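Local coordinates for protein NEDD8-conjugating enzyme UBC12 (Saccharomyces cerevisiae, PDB 3O2U) that accepts the ubiquitin-like protein Rub1 (NEDD8) from its E1 complex as a thioester and transfers it to target proteins, chiefly the cullin Cdc53, at residues L38-L49 with L131-L139; F106-C117 with L141-N152. All coordinates share one frame; numbering follows the deposited sequence.

Contact 1: L38-L49 with L131-L139; sequences LDSLDLPPTVTL and LQSIITGLL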
loop_
_atom_site.group_PDB
_atom_site.type_symbol
_atom_site.label_atom_id
_atom_site.label_comp_id
_atom_site.label_asym_id
_atom_site.label_seq_id
_atom_site.Cartn_x
_atom_site.Cartn_y
_atom_site.Cartn_z
ATOM N N LEU A 38 6.099 -0.292 -12.453
ATOM C CA LEU A 38 7.267 0.328 -11.817
ATOM C C LEU A 38 8.077 1.148 -12.810
ATOM O O LEU A 38 8.561 2.233 -12.489
ATOM C CB LEU A 38 8.172 -0.732 -11.196
ATOM C CG LEU A 38 7.685 -1.351 -9.884
ATOM C CD1 LEU A 38 8.442 -2.644 -9.618
ATOM C CD2 LEU A 38 7.870 -0.355 -8.742
ATOM N N ASP A 39 8.233 0.612 -14.013
ATOM C CA ASP A 39 8.977 1.310 -15.058
ATOM C C ASP A 39 8.257 2.569 -15.548
ATOM O O ASP A 39 8.893 3.449 -16.115
ATOM C CB ASP A 39 9.265 0.375 -16.241
ATOM C CG ASP A 39 10.311 -0.674 -15.907
ATOM O OD1 ASP A 39 10.986 -0.525 -14.864
ATOM O OD2 ASP A 39 10.455 -1.651 -16.677
ATOM N N SER A 40 6.943 2.644 -15.324
ATOM C CA SER A 40 6.123 3.765 -15.787
ATOM C C SER A 40 5.815 4.815 -14.703
ATOM O O SER A 40 5.039 5.743 -14.935
ATOM C CB SER A 40 4.789 3.240 -16.337
ATOM O OG SER A 40 4.987 2.222 -17.306
ATOM N N LEU A 41 6.382 4.660 -13.517
ATOM C CA LEU A 41 6.032 5.547 -12.400
ATOM C C LEU A 41 6.421 7.002 -12.656
ATOM O O LEU A 41 7.444 7.289 -13.262
ATOM C CB LEU A 41 6.681 5.079 -11.096
ATOM C CG LEU A 41 5.992 3.933 -10.364
ATOM C CD1 LEU A 41 6.819 3.478 -9.139
ATOM C CD2 LEU A 41 4.568 4.311 -9.971
ATOM N N ASP A 42 5.597 7.918 -12.169
ATOM C CA ASP A 42 5.877 9.335 -12.282
ATOM C C ASP A 42 5.578 9.977 -10.934
ATOM O O ASP A 42 4.553 10.628 -10.763
ATOM C CB ASP A 42 4.998 9.944 -13.372
ATOM C CG ASP A 42 5.403 11.354 -13.726
ATOM O OD1 ASP A 42 6.490 11.529 -14.314
ATOM O OD2 ASP A 42 4.622 12.286 -13.432
ATOM N N LEU A 43 6.469 9.777 -9.967
ATOM C CA LEU A 43 6.182 10.150 -8.580
ATOM C C LEU A 43 6.442 11.627 -8.305
ATOM O O LEU A 43 7.421 12.183 -8.800
ATOM C CB LEU A 43 7.041 9.317 -7.624
ATOM C CG LEU A 43 6.913 7.787 -7.596
ATOM C CD1 LEU A 43 8.072 7.165 -6.823
ATOM C CD2 LEU A 43 5.593 7.372 -6.990
ATOM N N PRO A 44 5.576 12.265 -7.497
ATOM C CA PRO A 44 5.914 13.615 -7.040
ATOM C C PRO A 44 6.984 13.540 -5.954
ATOM O O PRO A 44 7.209 12.462 -5.381
ATOM C CB PRO A 44 4.596 14.142 -6.457
ATOM C CG PRO A 44 3.793 12.937 -6.122
ATOM C CD PRO A 44 4.263 11.806 -7.003
ATOM N N PRO A 45 7.649 14.671 -5.673
ATOM C CA PRO A 45 8.760 14.693 -4.713
ATOM C C PRO A 45 8.304 14.308 -3.306
ATOM O O PRO A 45 9.129 13.967 -2.464
ATOM C CB PRO A 45 9.234 16.158 -4.753
ATOM C CG PRO A 45 8.767 16.671 -6.076
ATOM C CD PRO A 45 7.455 15.977 -6.326
ATOM N N THR A 46 6.998 14.329 -3.073
ATOM C CA THR A 46 6.444 13.964 -1.776
ATOM C C THR A 46 6.315 12.452 -1.580
ATOM O O THR A 46 5.906 11.994 -0.514
ATOM C CB THR A 46 5.062 14.575 -1.602
ATOM O OG1 THR A 46 4.331 14.371 -2.815
ATOM C CG2 THR A 46 5.175 16.080 -1.324
ATOM N N VAL A 47 6.653 11.683 -2.606
ATOM C CA VAL A 47 6.581 10.232 -2.495
ATOM C C VAL A 47 7.863 9.558 -2.932
ATOM O O VAL A 47 8.352 9.780 -4.042
ATOM C CB VAL A 47 5.434 9.632 -3.316
ATOM C CG1 VAL A 47 5.432 8.084 -3.167
ATOM C CG2 VAL A 47 4.091 10.210 -2.868
ATOM N N THR A 48 8.402 8.718 -2.063
ATOM C CA THR A 48 9.555 7.919 -2.438
ATOM C C THR A 48 9.203 6.432 -2.317
ATOM O O THR A 48 8.285 6.057 -1.582
ATOM C CB THR A 48 10.763 8.286 -1.589
ATOM O OG1 THR A 48 10.506 7.969 -0.220
ATOM C CG2 THR A 48 11.028 9.781 -1.694
ATOM N N LEU A 49 9.913 5.589 -3.054
ATOM C CA LEU A 49 9.549 4.184 -3.158
ATOM C C LEU A 49 10.811 3.336 -3.103
ATOM O O LEU A 49 11.803 3.661 -3.747
ATOM C CB LEU A 49 8.788 3.932 -4.458
ATOM C CG LEU A 49 8.247 2.518 -4.663
ATOM C CD1 LEU A 49 7.139 2.495 -5.676
ATOM C CD2 LEU A 49 9.365 1.574 -5.101
ATOM N N LEU A 131 -0.014 0.941 -10.320
ATOM C CA LEU A 131 0.690 1.282 -9.105
ATOM C C LEU A 131 0.663 2.800 -8.915
ATOM O O LEU A 131 0.513 3.288 -7.798
ATOM C CB LEU A 131 2.126 0.746 -9.160
ATOM C CG LEU A 131 3.033 1.099 -7.987
ATOM C CD1 LEU A 131 2.439 0.614 -6.661
ATOM C CD2 LEU A 131 4.451 0.523 -8.200
ATOM N N GLN A 132 0.807 3.545 -10.010
ATOM C CA GLN A 132 0.779 5.014 -9.924
ATOM C C GLN A 132 -0.523 5.475 -9.258
ATOM O O GLN A 132 -0.511 6.361 -8.410
ATOM C CB GLN A 132 0.902 5.650 -11.310
ATOM C CG GLN A 132 0.755 7.161 -11.317
ATOM C CD GLN A 132 2.063 7.862 -11.112
ATOM O OE1 GLN A 132 3.124 7.304 -11.384
ATOM N NE2 GLN A 132 2.007 9.100 -10.638
ATOM N N SER A 133 -1.637 4.858 -9.647
ATOM C CA SER A 133 -2.955 5.184 -9.091
ATOM C C SER A 133 -3.024 4.887 -7.621
ATOM O O SER A 133 -3.546 5.677 -6.854
ATOM C CB SER A 133 -4.038 4.370 -9.787
ATOM O OG SER A 133 -3.989 4.600 -11.181
ATOM N N ILE A 134 -2.525 3.720 -7.224
ATOM C CA ILE A 134 -2.552 3.374 -5.825
ATOM C C ILE A 134 -1.750 4.399 -5.039
ATOM O O ILE A 134 -2.221 4.934 -4.032
ATOM C CB ILE A 134 -1.991 1.960 -5.587
ATOM C CG1 ILE A 134 -2.937 0.923 -6.227
ATOM C CG2 ILE A 134 -1.829 1.725 -4.100
ATOM C CD1 ILE A 134 -2.316 -0.452 -6.484
ATOM N N ILE A 135 -0.542 4.678 -5.512
ATOM C CA ILE A 135 0.331 5.606 -4.811
ATOM C C ILE A 135 -0.286 7.010 -4.730
ATOM O O ILE A 135 -0.270 7.656 -3.675
ATOM C CB ILE A 135 1.723 5.639 -5.438
ATOM C CG1 ILE A 135 2.448 4.306 -5.135
ATOM C CG2 ILE A 135 2.506 6.833 -4.887
ATOM C CD1 ILE A 135 3.825 4.208 -5.769
ATOM N N THR A 136 -0.841 7.480 -5.838
ATOM C CA THR A 136 -1.505 8.769 -5.812
ATOM C C THR A 136 -2.661 8.759 -4.805
ATOM O O THR A 136 -2.891 9.743 -4.114
ATOM C CB THR A 136 -2.025 9.140 -7.203
ATOM O OG1 THR A 136 -0.908 9.248 -8.094
ATOM C CG2 THR A 136 -2.772 10.477 -7.153
ATOM N N GLY A 137 -3.381 7.637 -4.727
ATOM C CA GLY A 137 -4.472 7.481 -3.777
ATOM C C GLY A 137 -4.042 7.557 -2.323
ATOM O O GLY A 137 -4.729 8.157 -1.492
ATOM N N LEU A 138 -2.900 6.953 -2.011
ATOM C CA LEU A 138 -2.343 7.007 -0.656
ATOM C C LEU A 138 -1.943 8.453 -0.322
ATOM O O LEU A 138 -2.166 8.940 0.773
ATOM C CB LEU A 138 -1.146 6.055 -0.541
ATOM C CG LEU A 138 -1.529 4.575 -0.686
ATOM C CD1 LEU A 138 -0.304 3.652 -0.673
ATOM C CD2 LEU A 138 -2.519 4.176 0.394
ATOM N N LEU A 139 -1.370 9.145 -1.287
ATOM C CA LEU A 139 -1.016 10.539 -1.070
ATOM C C LEU A 139 -2.280 11.344 -0.746
ATOM O O LEU A 139 -2.349 12.018 0.277
ATOM C CB LEU A 139 -0.336 11.098 -2.307
ATOM C CG LEU A 139 0.104 12.564 -2.202
ATOM C CD1 LEU A 139 0.948 12.789 -0.958
ATOM C CD2 LEU A 139 0.854 12.993 -3.460
#
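Gln132 clasps the backbone of Asp42 with both ends of its carboxamide. OE1 of Gln132 accepts from N of Asp42 at 2.7 Å, with an N-H...O angle of 162°, while NE2 of Gln132 donates to O of Asp42 at 3.0 Å. The second bond lies close to the amide plane of Gln132 but meets the Asp42 carbonyl from above its plane. Two bonds to one residue fix the rotation of the amide. The side chain gets there by leaving the helix with CG anti to the backbone N (chi1 175°) and then bending at chi2 (89°), which turns the amide toward the loop.

Beside this polar clasp lies an apolar row from Leu131, Ile135 and Leu139, one helical turn apart. CD2 of Leu131 meets CD2 of Leu38 at 3.6 Å, with CD1 of Leu41 close by. Both methyls of Ile135 are engaged: the branch methyl CG2 touches CG1 of Val47 (3.6 Å), the terminal CD1 touches CD1 of Leu49 (3.7 Å), and CD2 of Leu43 lies 3.8 Å from each of these Ile135 methyls. Farther along, CD2 of Leu139 packs on CG of Pro44 at 4.0 Å and also lies near OG1 of Thr46.

In the next shell, Asp37 accepts from N of Leu131 at the start of the helix, and the type I turn Pro44-Val47 leads the loop into the strand. Val68 and Val70 of strand 65-70 back Val47 and Leu139, respectively. The arrangement belongs to the UBC fold: the central helix lies against the antiparallel sheet, with the helix-to-strand connection from 29-39 to 47-51 along its flank.

Contact 2: F106-C117 with L141-N152; sequences FHPNIDLKGNVC and LFLEPNPNDPLN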
loop_
_atom_site.group_PDB
_atom_site.type_symbol
_atom_site.label_atom_id
_atom_site.label_comp_id
_atom_site.label_asym_id
_atom_site.label_seq_id
_atom_site.Cartn_x
_atom_site.Cartn_y
_atom_site.Cartn_z
ATOM N N PHE A 106 -2.761 9.001 13.386
ATOM C CA PHE A 106 -4.107 9.473 13.685
ATOM C C PHE A 106 -4.774 9.916 12.386
ATOM O O PHE A 106 -4.582 11.037 11.940
ATOM C CB PHE A 106 -4.026 10.652 14.646
ATOM C CG PHE A 106 -5.326 10.997 15.296
ATOM C CD1 PHE A 106 -5.941 10.102 16.162
ATOM C CD2 PHE A 106 -5.919 12.231 15.070
ATOM C CE1 PHE A 106 -7.131 10.423 16.777
ATOM C CE2 PHE A 106 -7.116 12.556 15.683
ATOM C CZ PHE A 106 -7.721 11.656 16.532
ATOM N N HIS A 107 -5.525 9.016 11.767
ATOM C CA HIS A 107 -6.159 9.313 10.488
ATOM C C HIS A 107 -7.466 8.527 10.390
ATOM O O HIS A 107 -7.509 7.343 10.722
ATOM C CB HIS A 107 -5.220 8.933 9.341
ATOM C CG HIS A 107 -5.732 9.328 7.993
ATOM N ND1 HIS A 107 -5.186 10.359 7.265
ATOM C CD2 HIS A 107 -6.755 8.842 7.254
ATOM C CE1 HIS A 107 -5.837 10.481 6.120
ATOM N NE2 HIS A 107 -6.801 9.580 6.098
ATOM N N PRO A 108 -8.543 9.185 9.949
ATOM C CA PRO A 108 -9.853 8.521 9.937
ATOM C C PRO A 108 -9.851 7.240 9.101
ATOM O O PRO A 108 -10.592 6.309 9.417
ATOM C CB PRO A 108 -10.781 9.561 9.299
ATOM C CG PRO A 108 -9.895 10.599 8.711
ATOM C CD PRO A 108 -8.603 10.566 9.450
ATOM N N ASN A 109 -9.001 7.174 8.078
ATOM C CA ASN A 109 -9.087 6.076 7.119
ATOM C C ASN A 109 -8.055 4.949 7.333
ATOM O O ASN A 109 -7.972 4.009 6.539
ATOM C CB ASN A 109 -9.062 6.634 5.689
ATOM C CG ASN A 109 -10.033 7.808 5.505
ATOM O OD1 ASN A 109 -9.649 8.893 5.048
ATOM N ND2 ASN A 109 -11.293 7.593 5.861
ATOM N N ILE A 110 -7.312 5.021 8.437
ATOM C CA ILE A 110 -6.307 4.008 8.771
ATOM C C ILE A 110 -6.494 3.553 10.217
ATOM O O ILE A 110 -6.613 4.387 11.113
ATOM C CB ILE A 110 -4.869 4.562 8.565
ATOM C CG1 ILE A 110 -4.765 5.197 7.177
ATOM C CG2 ILE A 110 -3.817 3.447 8.759
ATOM C CD1 ILE A 110 -3.524 6.004 6.951
ATOM N N ASP A 111 -6.559 2.244 10.450
ATOM C CA ASP A 111 -6.754 1.754 11.814
ATOM C C ASP A 111 -5.429 1.453 12.503
ATOM O O ASP A 111 -4.362 1.563 11.903
ATOM C CB ASP A 111 -7.722 0.557 11.871
ATOM C CG ASP A 111 -7.152 -0.699 11.242
ATOM O OD1 ASP A 111 -5.908 -0.804 11.116
ATOM O OD2 ASP A 111 -7.961 -1.588 10.887
ATOM N N LEU A 112 -5.489 1.102 13.779
ATOM C CA LEU A 112 -4.269 0.925 14.552
ATOM C C LEU A 112 -3.532 -0.355 14.199
ATOM O O LEU A 112 -2.408 -0.570 14.652
ATOM C CB LEU A 112 -4.554 0.988 16.054
ATOM C CG LEU A 112 -5.070 2.355 16.503
ATOM C CD1 LEU A 112 -5.544 2.267 17.949
ATOM C CD2 LEU A 112 -4.001 3.422 16.338
ATOM N N LYS A 113 -4.168 -1.198 13.389
ATOM C CA LYS A 113 -3.532 -2.408 12.878
ATOM C C LYS A 113 -2.762 -2.171 11.565
ATOM O O LYS A 113 -2.048 -3.056 11.086
ATOM C CB LYS A 113 -4.585 -3.497 12.674
ATOM C CG LYS A 113 -5.023 -4.188 13.965
ATOM N N GLY A 114 -2.900 -0.983 10.986
ATOM C CA GLY A 114 -2.246 -0.694 9.720
ATOM C C GLY A 114 -3.136 -0.873 8.495
ATOM O O GLY A 114 -2.704 -0.599 7.370
ATOM N N ASN A 115 -4.373 -1.332 8.705
ATOM C CA ASN A 115 -5.365 -1.412 7.635
ATOM C C ASN A 115 -5.714 -0.049 7.037
ATOM O O ASN A 115 -5.904 0.935 7.759
ATOM C CB ASN A 115 -6.647 -2.100 8.143
ATOM C CG ASN A 115 -6.423 -3.549 8.507
ATOM O OD1 ASN A 115 -6.682 -3.962 9.637
ATOM N ND2 ASN A 115 -5.924 -4.331 7.553
ATOM N N VAL A 116 -5.827 0.008 5.715
ATOM C CA VAL A 116 -6.054 1.276 5.040
ATOM C C VAL A 116 -7.316 1.233 4.203
ATOM O O VAL A 116 -7.419 0.418 3.289
ATOM C CB VAL A 116 -4.900 1.636 4.085
ATOM C CG1 VAL A 116 -5.137 3.004 3.497
ATOM C CG2 VAL A 116 -3.554 1.585 4.804
ATOM N N CYS A 117 -8.259 2.129 4.499
ATOM C CA CYS A 117 -9.517 2.202 3.757
ATOM C C CYS A 117 -9.430 3.172 2.585
ATOM O O CYS A 117 -9.573 4.384 2.734
ATOM C CB CYS A 117 -10.684 2.595 4.667
ATOM S SG CYS A 117 -12.298 2.483 3.834
ATOM N N LEU A 141 -5.080 10.649 0.449
ATOM C CA LEU A 141 -5.657 10.410 1.768
ATOM C C LEU A 141 -5.194 11.455 2.782
ATOM O O LEU A 141 -5.914 11.805 3.714
ATOM C CB LEU A 141 -5.246 9.028 2.301
ATOM C CG LEU A 141 -5.945 7.749 1.840
ATOM C CD1 LEU A 141 -5.212 6.555 2.424
ATOM C CD2 LEU A 141 -7.402 7.722 2.270
ATOM N N PHE A 142 -3.968 11.922 2.619
ATOM C CA PHE A 142 -3.399 12.879 3.561
ATOM C C PHE A 142 -3.690 14.318 3.156
ATOM O O PHE A 142 -3.679 15.216 3.999
ATOM C CB PHE A 142 -1.891 12.650 3.702
ATOM C CG PHE A 142 -1.557 11.305 4.299
ATOM C CD1 PHE A 142 -1.291 10.220 3.482
ATOM C CD2 PHE A 142 -1.569 11.122 5.671
ATOM C CE1 PHE A 142 -0.998 8.968 4.026
ATOM C CE2 PHE A 142 -1.299 9.865 6.229
ATOM C CZ PHE A 142 -1.022 8.788 5.400
ATOM N N LEU A 143 -3.948 14.523 1.867
ATOM C CA LEU A 143 -4.312 15.838 1.348
ATOM C C LEU A 143 -5.797 16.124 1.551
ATOM O O LEU A 143 -6.193 17.262 1.806
ATOM C CB LEU A 143 -3.961 15.931 -0.134
ATOM C CG LEU A 143 -2.483 15.682 -0.379
ATOM C CD1 LEU A 143 -2.132 15.827 -1.856
ATOM C CD2 LEU A 143 -1.655 16.625 0.472
ATOM N N GLU A 144 -6.613 15.089 1.423
ATOM C CA GLU A 144 -8.045 15.209 1.643
ATOM C C GLU A 144 -8.598 14.046 2.451
ATOM O O GLU A 144 -9.231 13.138 1.899
ATOM C CB GLU A 144 -8.787 15.347 0.310
ATOM C CG GLU A 144 -8.859 16.776 -0.205
ATOM C CD GLU A 144 -9.594 17.701 0.762
ATOM O OE1 GLU A 144 -10.840 17.589 0.874
ATOM O OE2 GLU A 144 -8.922 18.536 1.411
ATOM N N PRO A 145 -8.358 14.064 3.775
ATOM C CA PRO A 145 -8.904 13.013 4.628
ATOM C C PRO A 145 -10.421 13.086 4.594
ATOM O O PRO A 145 -10.988 14.173 4.505
ATOM C CB PRO A 145 -8.402 13.390 6.032
ATOM C CG PRO A 145 -7.269 14.311 5.814
ATOM C CD PRO A 145 -7.575 15.048 4.541
ATOM N N ASN A 146 -11.059 11.931 4.674
ATOM C CA ASN A 146 -12.501 11.825 4.575
ATOM C C ASN A 146 -13.036 11.174 5.843
ATOM O O ASN A 146 -12.619 10.072 6.200
ATOM C CB ASN A 146 -12.851 10.975 3.347
ATOM C CG ASN A 146 -14.343 10.789 3.157
ATOM O OD1 ASN A 146 -15.158 11.370 3.875
ATOM N ND2 ASN A 146 -14.709 9.971 2.175
ATOM N N PRO A 147 -13.966 11.845 6.535
ATOM C CA PRO A 147 -14.467 11.243 7.773
ATOM C C PRO A 147 -15.492 10.136 7.530
ATOM O O PRO A 147 -15.995 9.556 8.495
ATOM C CB PRO A 147 -15.128 12.420 8.503
ATOM C CG PRO A 147 -15.380 13.466 7.453
ATOM C CD PRO A 147 -14.686 13.076 6.175
ATOM N N ASN A 148 -15.774 9.823 6.268
ATOM C CA ASN A 148 -16.851 8.890 5.933
ATOM C C ASN A 148 -16.463 7.414 5.804
ATOM O O ASN A 148 -17.324 6.557 5.593
ATOM C CB ASN A 148 -17.580 9.366 4.675
ATOM C CG ASN A 148 -18.209 10.737 4.858
ATOM O OD1 ASN A 148 -18.863 10.999 5.870
ATOM N ND2 ASN A 148 -18.003 11.622 3.890
ATOM N N ASP A 149 -15.176 7.113 5.927
ATOM C CA ASP A 149 -14.728 5.722 5.979
ATOM C C ASP A 149 -13.927 5.505 7.251
ATOM O O ASP A 149 -12.719 5.257 7.193
ATOM C CB ASP A 149 -13.867 5.387 4.767
ATOM C CG ASP A 149 -14.661 5.359 3.487
ATOM O OD1 ASP A 149 -15.054 4.251 3.066
ATOM O OD2 ASP A 149 -14.900 6.443 2.910
ATOM N N PRO A 150 -14.601 5.605 8.406
ATOM C CA PRO A 150 -13.916 5.763 9.691
ATOM C C PRO A 150 -13.383 4.446 10.243
ATOM O O PRO A 150 -14.121 3.728 10.917
ATOM C CB PRO A 150 -15.022 6.302 10.618
ATOM C CG PRO A 150 -16.257 6.486 9.751
ATOM C CD PRO A 150 -16.062 5.591 8.567
ATOM N N LEU A 151 -12.123 4.131 9.960
ATOM C CA LEU A 151 -11.482 2.989 10.598
ATOM C C LEU A 151 -11.037 3.409 11.991
ATOM O O LEU A 151 -10.903 2.590 12.900
ATOM C CB LEU A 151 -10.272 2.515 9.791
ATOM C CG LEU A 151 -10.536 1.826 8.451
ATOM C CD1 LEU A 151 -9.289 1.074 7.996
ATOM C CD2 LEU A 151 -11.706 0.872 8.566
ATOM N N ASN A 152 -10.794 4.704 12.134
ATOM C CA ASN A 152 -10.369 5.278 13.399
ATOM C C ASN A 152 -11.398 6.313 13.800
ATOM O O ASN A 152 -11.416 7.423 13.268
ATOM C CB ASN A 152 -8.997 5.927 13.257
ATOM C CG ASN A 152 -8.513 6.560 14.553
ATOM O OD1 ASN A 152 -9.303 7.092 15.341
ATOM N ND2 ASN A 152 -7.214 6.508 14.775
HETATM O O HOH W 1 -5.371 5.021 13.244
#
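ND2 of Asn109 reaches across to two carbonyls of the facing loop, donating to O of Asn146 at 2.8 Å, in the carbonyl plane, and to O of Asp149 at 3.0 Å, from above that carbonyl's plane; OD1 of Asn109 receives a weak bond from N of Asn146. Within its own loop the same OD1 accepts from NE2 of His107, so the amide is held at both ends. These bonds involve the His-Pro-Asn motif of ubiquitin-conjugating enzymes, here residues 107-109. With an alanine here in place of Asn109, the carbonyls of Asn146 and Asp149 would probably lose their shared donor and NE2 of His107 its acceptor, leaving the 146-149 turn less firmly held. O of Pro108 takes two backbone donors, N of Leu151 at 2.7 Å, nearly along the C=O axis, and N of Asn152 at 3.2 Å, from above the carbonyl plane.

Among the rings, His107 directs an edge at the face of Phe142, centroids 5.2 Å apart and planes at 63°. CG of His107 stands anti to the backbone N (chi1 -174°), carrying the imidazole across to the end of the helix.

The apolar contacts include CG1 of Val116 on CD1 of Leu141 at 3.7 Å and CB of Cys117 on CG of Leu151 at 3.9 Å.

At the active site the approach is one of proximity: SG of Cys117, the predicted thioester-forming residue, lies 3.4 Å from OD1 of Asp149.

Around this site, Tyr77 meets the rings of His107 and Phe142, Phe84 of strand 82-87 touches Val116 and Phe142, and Phe166 of helix 163-174 covers Phe106 and Pro108. OD1 of Asn152 caps N of Ala155, starting helix 153-160.

In the fold
Helix 131-143 joins the two contacts: its first turns serve contact 1 and its last turn opens the second segment of contact 2. Their centres lie 19 Å apart, and they meet where CD2 of Leu138 touches CG1 of Val116 at 4.2 Å. Along the chain the segments alternate, 38-49, 106-117, 131-139 and 141-152, so the two contacts interlock. All four segments fall within the UBC core. Contact 1 joins the helix to strand 47-51 at one edge of the four-stranded antiparallel sheet; contact 2 joins the helix end to the loop bearing Cys117. One helix thus spans from sheet edge to predicted active site.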